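PDB 2W2U: hypothetical P60 katanin from Sulfolobus acidocaldarius, which acts as an AAA-family ATPase of the archaeal ESCRT-based cell division machinery, represented here by its MIT domain, which engages a bound peptide. Local coordinates for residues Glu17-Tyr22 with Glu47-Leu52; Thr40-Ala45 with Arg74-Leu79. All coordinates share one frame; numbering follows the deposited sequence.

How the contacts relate
Helix 11-31 runs first along the chain, carrying Glu17-Tyr22. After the turn, helix 35-55 comes back and brings Thr40-Ala45, then Glu47-Leu52, before helix 62-81 supplies Arg74-Leu79. Contact 1 closes a span of 24 residues between the first two helices; contact 2 closes one of 28 between the second and third. The segments alternate, so the two closures cross rather than nest, and helix 35-55 serves both. Their centres lie 13 Å apart, and they touch directly: Tyr22 packs on Asn41, Lys44 and Ala45. Together they tie all three helices of the MIT domain into one up-down-up bundle.

Contact 1 (Glu17-Tyr22 with Glu47-Leu52); sequences EMARKY and EVLAQL
Tyr22 turns the edge of its ring to Val48, whose CG2 lies near the ring plane beside CD2 and CE2, 4.1 Å from Tyr22 CE2. The other flat group is the guanidinium of Arg20, which directs its in-plane edge to Glu17 OE1 along its own helix, in a salt bridge whose hydrogen bond is weak. The setting is an antiparallel pair of helices in the three-helix bundle of the MIT domain, with local axes 9.0 Å apart at 156°. Ala19 and Val48 are the residues in register, their CA atoms separated by just 5.6 Å, and the small Ala19 side chain is consistent with so close an approach. Val48 drives its two branches into different neighbours: CG1, anti to the backbone N (chi1 -179°), reaches Ala19 CB at 3.8 Å, whereas CG2 meets Met18 SD at 3.9 Å as well as the tyrosine edge. An alanine at Val48 would probably open a gap beside Ala19 and leave the Met18 sulfur and the Tyr22 edge without their partner in the opposing segment. Leu49 packs on Tyr65, Ile69 and Tyr72 of helix 62-81 and on an apolar side chain of the bound peptide, and it also touches the methyl of Ala19, with Leu49 CD2 4.0 Å from Ala19 CB.

Contact 2 (Thr40-Ala45 with Arg74-Leu79); sequences TNYKKA and RRIEVL
Tyr42 reaches from helix 35-55 to helix 62-81, and its neighbours change from Ile76 at CB to Arg75 and Leu79 along the ring. CB takes the tightest approach, with Ile76 CD1 only 3.3 Å away; the same methyl also lies 3.8 Å from Lys43 CG. Farther out, Arg75 CB sits 4.1 Å above one face of the ring, displaced to the rim, while Leu79 CD1 approaches at the edge, 3.8 Å from Tyr42 CE2. Arg75 CG then follows the outer ring: it is 3.6 Å from Tyr42 CE2 and equally near Tyr42 OH. At the tip, the hydroxyl is hydrogen-bonded to OD2 of Asp30 on helix 11-31, and the NE of Arg75 makes a salt bridge to that same oxygen. The guanidinium plane stands 77° from the ring, which argues against a flat stack between them. No hydrogen bond crosses the two segments, so their direct contact is largely apolar, and the polar ends of Tyr42 and Arg75 meet at Asp30 of helix 11-31 in the MIT bundle. Two partners on one carboxylate oxygen would probably favour an ionised Asp30.

Contact 1 (Glu17-Tyr22 with Glu47-Leu52)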
loop_
_atom_site.group_PDB
_atom_site.type_symbol
_atom_site.label_atom_id
_atom_site.label_comp_id
_atom_site.label_asym_id
_atom_site.label_seq_id
_atom_site.Cartn_x
_atom_site.Cartn_y
_atom_site.Cartn_z
ATOM N N GLU A 17 1.531 1.367 -9.944
ATOM C CA GLU A 17 0.100 1.473 -10.256
ATOM C C GLU A 17 -0.728 0.335 -9.631
ATOM O O GLU A 17 -1.840 0.566 -9.130
ATOM C CB GLU A 17 -0.107 1.556 -11.780
ATOM C CG GLU A 17 -1.486 1.105 -12.304
ATOM C CD GLU A 17 -2.670 1.948 -11.815
ATOM O OE1 GLU A 17 -2.485 3.133 -11.437
ATOM O OE2 GLU A 17 -3.799 1.407 -11.815
ATOM N N MET A 18 -0.179 -0.879 -9.673
ATOM C CA MET A 18 -0.784 -2.056 -9.045
ATOM C C MET A 18 -0.965 -1.852 -7.543
ATOM O O MET A 18 -2.042 -2.092 -7.009
ATOM C CB MET A 18 0.076 -3.297 -9.309
ATOM C CG MET A 18 -0.554 -4.634 -8.900
ATOM S SD MET A 18 0.554 -6.039 -9.215
ATOM C CE MET A 18 0.899 -5.824 -10.953
ATOM N N ALA A 19 0.098 -1.414 -6.872
ATOM C CA ALA A 19 0.056 -1.068 -5.451
ATOM C C ALA A 19 -0.978 0.021 -5.161
ATOM O O ALA A 19 -1.739 -0.087 -4.198
ATOM C CB ALA A 19 1.442 -0.635 -4.970
ATOM N N ARG A 20 -1.001 1.054 -6.010
ATOM C CA ARG A 20 -1.974 2.149 -5.912
ATOM C C ARG A 20 -3.430 1.669 -5.969
ATOM O O ARG A 20 -4.235 2.055 -5.128
ATOM C CB ARG A 20 -1.718 3.200 -6.998
ATOM C CG ARG A 20 -2.604 4.432 -6.891
ATOM C CD ARG A 20 -2.282 5.486 -7.958
ATOM N NE ARG A 20 -0.906 5.974 -7.849
ATOM C CZ ARG A 20 0.067 5.695 -8.714
ATOM N NH1 ARG A 20 -0.168 4.939 -9.783
ATOM N NH2 ARG A 20 1.282 6.187 -8.513
ATOM N N LYS A 21 -3.751 0.842 -6.963
ATOM C CA LYS A 21 -5.078 0.235 -7.111
ATOM C C LYS A 21 -5.498 -0.522 -5.847
ATOM O O LYS A 21 -6.619 -0.358 -5.371
ATOM C CB LYS A 21 -5.118 -0.686 -8.345
ATOM C CG LYS A 21 -6.232 -1.754 -8.334
ATOM C CD LYS A 21 -6.298 -2.600 -9.618
ATOM C CE LYS A 21 -4.986 -3.333 -9.950
ATOM N NZ LYS A 21 -4.199 -2.629 -11.027
ATOM N N TYR A 22 -4.594 -1.332 -5.302
ATOM C CA TYR A 22 -4.861 -2.041 -4.050
ATOM C C TYR A 22 -5.068 -1.097 -2.866
ATOM O O TYR A 22 -6.006 -1.279 -2.083
ATOM C CB TYR A 22 -3.758 -3.060 -3.741
ATOM C CG TYR A 22 -3.773 -4.279 -4.633
ATOM C CD1 TYR A 22 -4.930 -5.028 -4.792
ATOM C CD2 TYR A 22 -2.622 -4.692 -5.304
ATOM C CE1 TYR A 22 -4.954 -6.159 -5.601
ATOM C CE2 TYR A 22 -2.635 -5.822 -6.123
ATOM C CZ TYR A 22 -3.807 -6.550 -6.262
ATOM O OH TYR A 22 -3.846 -7.674 -7.062
ATOM N N GLU A 47 2.437 -6.316 -0.204
ATOM C CA GLU A 47 3.190 -7.290 -0.989
ATOM C C GLU A 47 3.789 -6.694 -2.272
ATOM O O GLU A 47 4.940 -6.975 -2.607
ATOM C CB GLU A 47 2.319 -8.507 -1.308
ATOM C CG GLU A 47 3.095 -9.709 -1.826
ATOM C CD GLU A 47 2.185 -10.797 -2.380
ATOM O OE1 GLU A 47 0.957 -10.565 -2.474
ATOM O OE2 GLU A 47 2.702 -11.882 -2.722
ATOM N N VAL A 48 3.016 -5.885 -2.991
ATOM C CA VAL A 48 3.545 -5.210 -4.193
ATOM C C VAL A 48 4.631 -4.194 -3.811
ATOM O O VAL A 48 5.655 -4.090 -4.489
ATOM C CB VAL A 48 2.438 -4.520 -5.036
ATOM C CG1 VAL A 48 3.032 -3.861 -6.273
ATOM C CG2 VAL A 48 1.356 -5.530 -5.453
ATOM N N LEU A 49 4.402 -3.460 -2.722
ATOM C CA LEU A 49 5.371 -2.475 -2.234
ATOM C C LEU A 49 6.662 -3.137 -1.733
ATOM O O LEU A 49 7.749 -2.592 -1.917
ATOM C CB LEU A 49 4.751 -1.560 -1.165
ATOM C CG LEU A 49 3.688 -0.530 -1.596
ATOM C CD1 LEU A 49 2.957 0.074 -0.387
ATOM C CD2 LEU A 49 4.271 0.578 -2.473
ATOM N N ALA A 50 6.537 -4.318 -1.128
ATOM C CA ALA A 50 7.709 -5.098 -0.725
ATOM C C ALA A 50 8.519 -5.549 -1.942
ATOM O O ALA A 50 9.749 -5.533 -1.913
ATOM C CB ALA A 50 7.304 -6.295 0.145
ATOM N N GLN A 51 7.823 -5.931 -3.011
ATOM C CA GLN A 51 8.469 -6.319 -4.262
ATOM C C GLN A 51 9.248 -5.150 -4.887
ATOM O O GLN A 51 10.381 -5.329 -5.359
ATOM C CB GLN A 51 7.432 -6.859 -5.254
ATOM C CG GLN A 51 8.009 -7.267 -6.610
ATOM C CD GLN A 51 8.859 -8.522 -6.526
ATOM O OE1 GLN A 51 8.397 -9.558 -6.052
ATOM N NE2 GLN A 51 10.104 -8.440 -6.998
ATOM N N LEU A 52 8.620 -3.970 -4.890
ATOM C CA LEU A 52 9.252 -2.726 -5.347
ATOM C C LEU A 52 10.507 -2.379 -4.539
ATOM O O LEU A 52 11.532 -2.013 -5.111
ATOM C CB LEU A 52 8.247 -1.565 -5.339
ATOM C CG LEU A 52 7.257 -1.448 -6.512
ATOM C CD1 LEU A 52 6.085 -0.559 -6.152
ATOM C CD2 LEU A 52 7.929 -0.936 -7.786
#

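Contact 2 (Thr40-Ala45 with Arg74-Leu79)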
loop_
_atom_site.group_PDB
_atom_site.type_symbol
_atom_site.label_atom_id
_atom_site.label_comp_id
_atom_site.label_asym_id
_atom_site.label_seq_id
_atom_site.Cartn_x
_atom_site.Cartn_y
_atom_site.Cartn_z
ATOM N N THR A 40 -7.504 -7.220 3.303
ATOM C CA THR A 40 -7.063 -7.990 2.130
ATOM C C THR A 40 -6.314 -7.093 1.148
ATOM O O THR A 40 -5.240 -7.436 0.669
ATOM C CB THR A 40 -8.247 -8.679 1.391
ATOM O OG1 THR A 40 -9.056 -9.394 2.324
ATOM C CG2 THR A 40 -7.744 -9.670 0.361
ATOM N N ASN A 41 -6.899 -5.940 0.860
ATOM C CA ASN A 41 -6.336 -5.000 -0.091
ATOM C C ASN A 41 -5.065 -4.287 0.402
ATOM O O ASN A 41 -4.138 -4.073 -0.377
ATOM C CB ASN A 41 -7.422 -4.027 -0.555
ATOM C CG ASN A 41 -8.341 -4.648 -1.597
ATOM O OD1 ASN A 41 -7.932 -4.863 -2.736
ATOM N ND2 ASN A 41 -9.584 -4.949 -1.207
ATOM N N TYR A 42 -5.024 -3.949 1.693
ATOM C CA TYR A 42 -3.815 -3.407 2.329
ATOM C C TYR A 42 -2.657 -4.412 2.216
ATOM O O TYR A 42 -1.530 -4.036 1.869
ATOM C CB TYR A 42 -4.059 -3.080 3.812
ATOM C CG TYR A 42 -4.788 -1.779 4.117
ATOM C CD1 TYR A 42 -4.348 -0.554 3.595
ATOM C CD2 TYR A 42 -5.889 -1.769 4.974
ATOM C CE1 TYR A 42 -5.017 0.640 3.894
ATOM C CE2 TYR A 42 -6.565 -0.587 5.279
ATOM C CZ TYR A 42 -6.120 0.611 4.740
ATOM O OH TYR A 42 -6.787 1.766 5.046
ATOM N N LYS A 43 -2.941 -5.685 2.505
ATOM C CA LYS A 43 -1.922 -6.739 2.442
ATOM C C LYS A 43 -1.373 -6.891 1.028
ATOM O O LYS A 43 -0.182 -7.138 0.839
ATOM C CB LYS A 43 -2.477 -8.085 2.913
ATOM C CG LYS A 43 -2.705 -8.202 4.404
ATOM C CD LYS A 43 -2.975 -9.655 4.780
ATOM C CE LYS A 43 -3.492 -9.783 6.200
ATOM N NZ LYS A 43 -2.436 -9.638 7.223
ATOM N N LYS A 44 -2.262 -6.747 0.044
ATOM C CA LYS A 44 -1.895 -6.880 -1.363
ATOM C C LYS A 44 -1.074 -5.686 -1.837
ATOM O O LYS A 44 -0.186 -5.835 -2.676
ATOM C CB LYS A 44 -3.133 -7.103 -2.242
ATOM C CG LYS A 44 -3.702 -8.518 -2.120
ATOM C CD LYS A 44 -4.977 -8.699 -2.936
ATOM C CE LYS A 44 -5.588 -10.096 -2.746
ATOM N NZ LYS A 44 -4.666 -11.213 -3.153
ATOM N N ALA A 45 -1.376 -4.510 -1.295
ATOM C CA ALA A 45 -0.564 -3.317 -1.526
ATOM C C ALA A 45 0.822 -3.474 -0.888
ATOM O O ALA A 45 1.837 -3.144 -1.506
ATOM C CB ALA A 45 -1.272 -2.082 -0.993
ATOM N N ARG A 74 0.250 -0.933 10.059
ATOM C CA ARG A 74 -0.343 -0.393 11.282
ATOM C C ARG A 74 -1.866 -0.302 11.205
ATOM O O ARG A 74 -2.545 -0.514 12.206
ATOM C CB ARG A 74 0.252 0.972 11.624
ATOM C CG ARG A 74 1.422 0.925 12.579
ATOM C CD ARG A 74 2.014 2.316 12.740
ATOM N NE ARG A 74 3.146 2.515 11.838
ATOM C CZ ARG A 74 3.404 3.639 11.177
ATOM N NH1 ARG A 74 2.602 4.690 11.284
ATOM N NH2 ARG A 74 4.465 3.703 10.392
ATOM N N ARG A 75 -2.398 0.012 10.026
ATOM C CA ARG A 75 -3.850 0.014 9.840
ATOM C C ARG A 75 -4.448 -1.402 9.892
ATOM O O ARG A 75 -5.544 -1.598 10.433
ATOM C CB ARG A 75 -4.268 0.757 8.566
ATOM C CG ARG A 75 -5.781 0.997 8.454
ATOM C CD ARG A 75 -6.325 1.898 9.580
ATOM N NE ARG A 75 -7.777 2.036 9.477
ATOM C CZ ARG A 75 -8.561 2.656 10.356
ATOM N NH1 ARG A 75 -8.058 3.231 11.445
ATOM N NH2 ARG A 75 -9.865 2.696 10.141
ATOM N N ILE A 76 -3.719 -2.376 9.340
ATOM C CA ILE A 76 -4.081 -3.797 9.458
ATOM C C ILE A 76 -4.237 -4.203 10.920
ATOM O O ILE A 76 -5.222 -4.845 11.285
ATOM C CB ILE A 76 -3.015 -4.738 8.834
ATOM C CG1 ILE A 76 -2.806 -4.456 7.335
ATOM C CG2 ILE A 76 -3.366 -6.211 9.102
ATOM C CD1 ILE A 76 -3.739 -5.149 6.421
ATOM N N GLU A 77 -3.256 -3.837 11.743
ATOM C CA GLU A 77 -3.235 -4.224 13.152
ATOM C C GLU A 77 -4.389 -3.618 13.947
ATOM O O GLU A 77 -4.912 -4.257 14.856
ATOM C CB GLU A 77 -1.874 -3.914 13.802
ATOM C CG GLU A 77 -0.723 -4.813 13.299
ATOM C CD GLU A 77 -1.104 -6.305 13.222
ATOM O OE1 GLU A 77 -1.288 -6.935 14.293
ATOM O OE2 GLU A 77 -1.219 -6.845 12.090
ATOM N N VAL A 78 -4.796 -2.402 13.585
ATOM C CA VAL A 78 -6.003 -1.794 14.146
ATOM C C VAL A 78 -7.269 -2.561 13.708
ATOM O O VAL A 78 -8.044 -3.018 14.554
ATOM C CB VAL A 78 -6.119 -0.289 13.791
ATOM C CG1 VAL A 78 -7.392 0.313 14.379
ATOM C CG2 VAL A 78 -4.886 0.486 14.288
ATOM N N LEU A 79 -7.453 -2.720 12.397
ATOM C CA LEU A 79 -8.681 -3.327 11.841
ATOM C C LEU A 79 -8.882 -4.797 12.231
ATOM O O LEU A 79 -10.010 -5.260 12.374
ATOM C CB LEU A 79 -8.734 -3.162 10.317
ATOM C CG LEU A 79 -8.829 -1.739 9.751
ATOM C CD1 LEU A 79 -8.611 -1.749 8.241
ATOM C CD2 LEU A 79 -10.159 -1.091 10.102
#